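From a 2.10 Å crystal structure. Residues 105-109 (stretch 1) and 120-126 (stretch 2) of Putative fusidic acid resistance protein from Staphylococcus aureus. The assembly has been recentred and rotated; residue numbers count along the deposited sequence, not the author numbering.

Stretch 1 105-109: LKRPD
Stretch 2 (120-126) YLGWNDN

This is a small contact, 323 Å² summed over both sides, in which an irregular extended segment packs across the tryptophan of a strand through one direct hydrogen bond, a CH-pi contact between Pro-108 and the Trp-123 indole and a bridging water. Stretch 1 has no regular secondary structure, but its phi/psi values are all extended: -103/108, -66/124, -87/150, -73/155 and -87/108 from Leu-105 to Asp-109. Stretch 2 is strand through Asp-125, with Trp-123 at -144/151 and Asp-125 at -113/91, then turns at Asn-126 (-58/-24). The chains run antiparallel: Lys-106 CA lies 6.4 Å from Asp-125 CA, and Pro-108 CA lies 6.1 Å from Trp-123 CA.

Alternation sets the pattern. Lys-106 and Pro-108 point toward the strand, while Arg-107 points away. Leu-121, Trp-123 and Asp-125 point toward stretch 1, and Asn-124 points away.

Trp-123 is the centre. With chi1 73° (p) and chi2 103°, its indole NE1 donates to Lys-106 O at 2.8 Å, with an N-H...O angle of 162°. The carbonyl sits at the ring edge, near the ring plane, so the buried indole NH is satisfied. Pro-108 covers one face. Its CB is 3.8 Å from the centroid of the five-membered ring, 15° off the normal, and its CD is 3.7 Å from Trp-123 CE2. The flat, apolar proline ring suits the indole face it lies over. The ring pucker is C-gamma endo. Pro-108 CG also meets Leu-121 CD2 at 4.0 Å; Leu-121 has chi1 t and chi2 p.

At the other end, a water accepts from Lys-106 N (2.8 Å) and donates to Asp-125 OD2 (2.8 Å). Asp-125, chi1 t and chi2 15°, is buried; its carboxylate suits this site as an acceptor for the water. The all-t Lys-106 chain is extended, its CD 3.6 Å from Asp-125 OD1.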

# COMPACT_ATOMS: atom_id res chain seq x y z
N LEU A 105 -19.83 -13.49 9.53
CA LEU A 105 -18.67 -12.83 8.92
C LEU A 105 -18.77 -12.80 7.40
O LEU A 105 -18.59 -13.82 6.74
CB LEU A 105 -17.35 -13.51 9.33
CG LEU A 105 -16.07 -12.88 8.74
CD1 LEU A 105 -15.81 -11.49 9.31
CD2 LEU A 105 -14.84 -13.78 8.94
N LYS A 106 -19.02 -11.62 6.84
CA LYS A 106 -18.93 -11.45 5.40
C LYS A 106 -17.48 -11.62 4.96
O LYS A 106 -16.58 -10.92 5.44
CB LYS A 106 -19.43 -10.08 4.96
CG LYS A 106 -19.19 -9.81 3.48
CD LYS A 106 -20.06 -8.70 2.93
CE LYS A 106 -20.03 -8.70 1.40
NZ LYS A 106 -21.15 -7.88 0.83
N ARG A 107 -17.28 -12.55 4.04
CA ARG A 107 -15.96 -12.80 3.48
C ARG A 107 -15.71 -11.86 2.29
O ARG A 107 -16.65 -11.42 1.63
CB ARG A 107 -15.83 -14.29 3.11
CG ARG A 107 -15.32 -15.13 4.29
CD ARG A 107 -16.14 -16.37 4.63
NE ARG A 107 -15.86 -17.48 3.74
CZ ARG A 107 -16.04 -18.77 4.02
NH1 ARG A 107 -16.50 -19.19 5.20
NH2 ARG A 107 -15.74 -19.68 3.10
N PRO A 108 -14.44 -11.51 2.05
CA PRO A 108 -14.12 -10.70 0.89
C PRO A 108 -14.23 -11.53 -0.41
O PRO A 108 -14.10 -12.75 -0.39
CB PRO A 108 -12.68 -10.29 1.13
CG PRO A 108 -12.11 -11.35 1.96
CD PRO A 108 -13.22 -11.92 2.78
N ASP A 109 -14.47 -10.83 -1.51
CA ASP A 109 -14.60 -11.44 -2.83
C ASP A 109 -13.21 -11.54 -3.44
O ASP A 109 -12.61 -10.53 -3.80
CB ASP A 109 -15.51 -10.57 -3.69
CG ASP A 109 -15.88 -11.22 -5.01
OD1 ASP A 109 -15.21 -12.20 -5.45
OD2 ASP A 109 -16.86 -10.73 -5.61
N TYR A 120 -2.48 -4.54 2.66
CA TYR A 120 -3.46 -5.03 3.61
C TYR A 120 -4.80 -5.27 2.92
O TYR A 120 -5.13 -4.62 1.93
CB TYR A 120 -3.62 -4.04 4.77
CG TYR A 120 -4.39 -2.79 4.48
CD1 TYR A 120 -5.77 -2.75 4.61
CD2 TYR A 120 -3.73 -1.60 4.14
CE1 TYR A 120 -6.48 -1.58 4.36
CE2 TYR A 120 -4.42 -0.45 3.89
CZ TYR A 120 -5.79 -0.43 4.02
OH TYR A 120 -6.48 0.74 3.79
N LEU A 121 -5.57 -6.20 3.46
CA LEU A 121 -6.86 -6.55 2.89
C LEU A 121 -7.99 -5.86 3.64
O LEU A 121 -8.27 -6.20 4.80
CB LEU A 121 -7.06 -8.07 2.93
CG LEU A 121 -8.35 -8.57 2.27
CD1 LEU A 121 -8.48 -8.01 0.85
CD2 LEU A 121 -8.35 -10.09 2.29
N GLY A 122 -8.63 -4.90 2.97
CA GLY A 122 -9.69 -4.13 3.57
C GLY A 122 -10.96 -4.28 2.76
O GLY A 122 -10.95 -4.03 1.55
N TRP A 123 -12.03 -4.70 3.42
CA TRP A 123 -13.32 -4.89 2.73
C TRP A 123 -14.49 -4.51 3.60
O TRP A 123 -14.44 -4.63 4.83
CB TRP A 123 -13.49 -6.33 2.24
CG TRP A 123 -13.78 -7.40 3.31
CD1 TRP A 123 -15.00 -7.98 3.59
CD2 TRP A 123 -12.83 -8.04 4.17
NE1 TRP A 123 -14.85 -8.93 4.57
CE2 TRP A 123 -13.54 -8.99 4.95
CE3 TRP A 123 -11.45 -7.90 4.37
CZ2 TRP A 123 -12.91 -9.77 5.92
CZ3 TRP A 123 -10.83 -8.70 5.32
CH2 TRP A 123 -11.56 -9.61 6.09
N ASN A 124 -15.55 -4.08 2.94
CA ASN A 124 -16.70 -3.52 3.62
C ASN A 124 -17.85 -4.51 3.68
O ASN A 124 -18.09 -5.28 2.75
CB ASN A 124 -17.12 -2.19 2.96
CG ASN A 124 -16.03 -1.12 3.02
OD1 ASN A 124 -15.12 -1.18 3.86
ND2 ASN A 124 -16.10 -0.15 2.11
N ASP A 125 -18.54 -4.52 4.82
CA ASP A 125 -19.84 -5.17 4.94
C ASP A 125 -20.88 -4.06 5.15
O ASP A 125 -21.15 -3.66 6.28
CB ASP A 125 -19.85 -6.16 6.10
CG ASP A 125 -21.19 -6.88 6.25
OD1 ASP A 125 -22.01 -6.84 5.30
OD2 ASP A 125 -21.41 -7.51 7.31
N ASN A 126 -21.44 -3.58 4.04
CA ASN A 126 -22.44 -2.52 4.04
C ASN A 126 -23.71 -2.82 4.84
O ASN A 126 -24.41 -1.89 5.26
CB ASN A 126 -22.85 -2.17 2.59
CG ASN A 126 -21.67 -1.69 1.72
OD1 ASN A 126 -21.81 -1.57 0.50
ND2 ASN A 126 -20.53 -1.40 2.35
O HOH W 1 -19.86 -9.53 8.57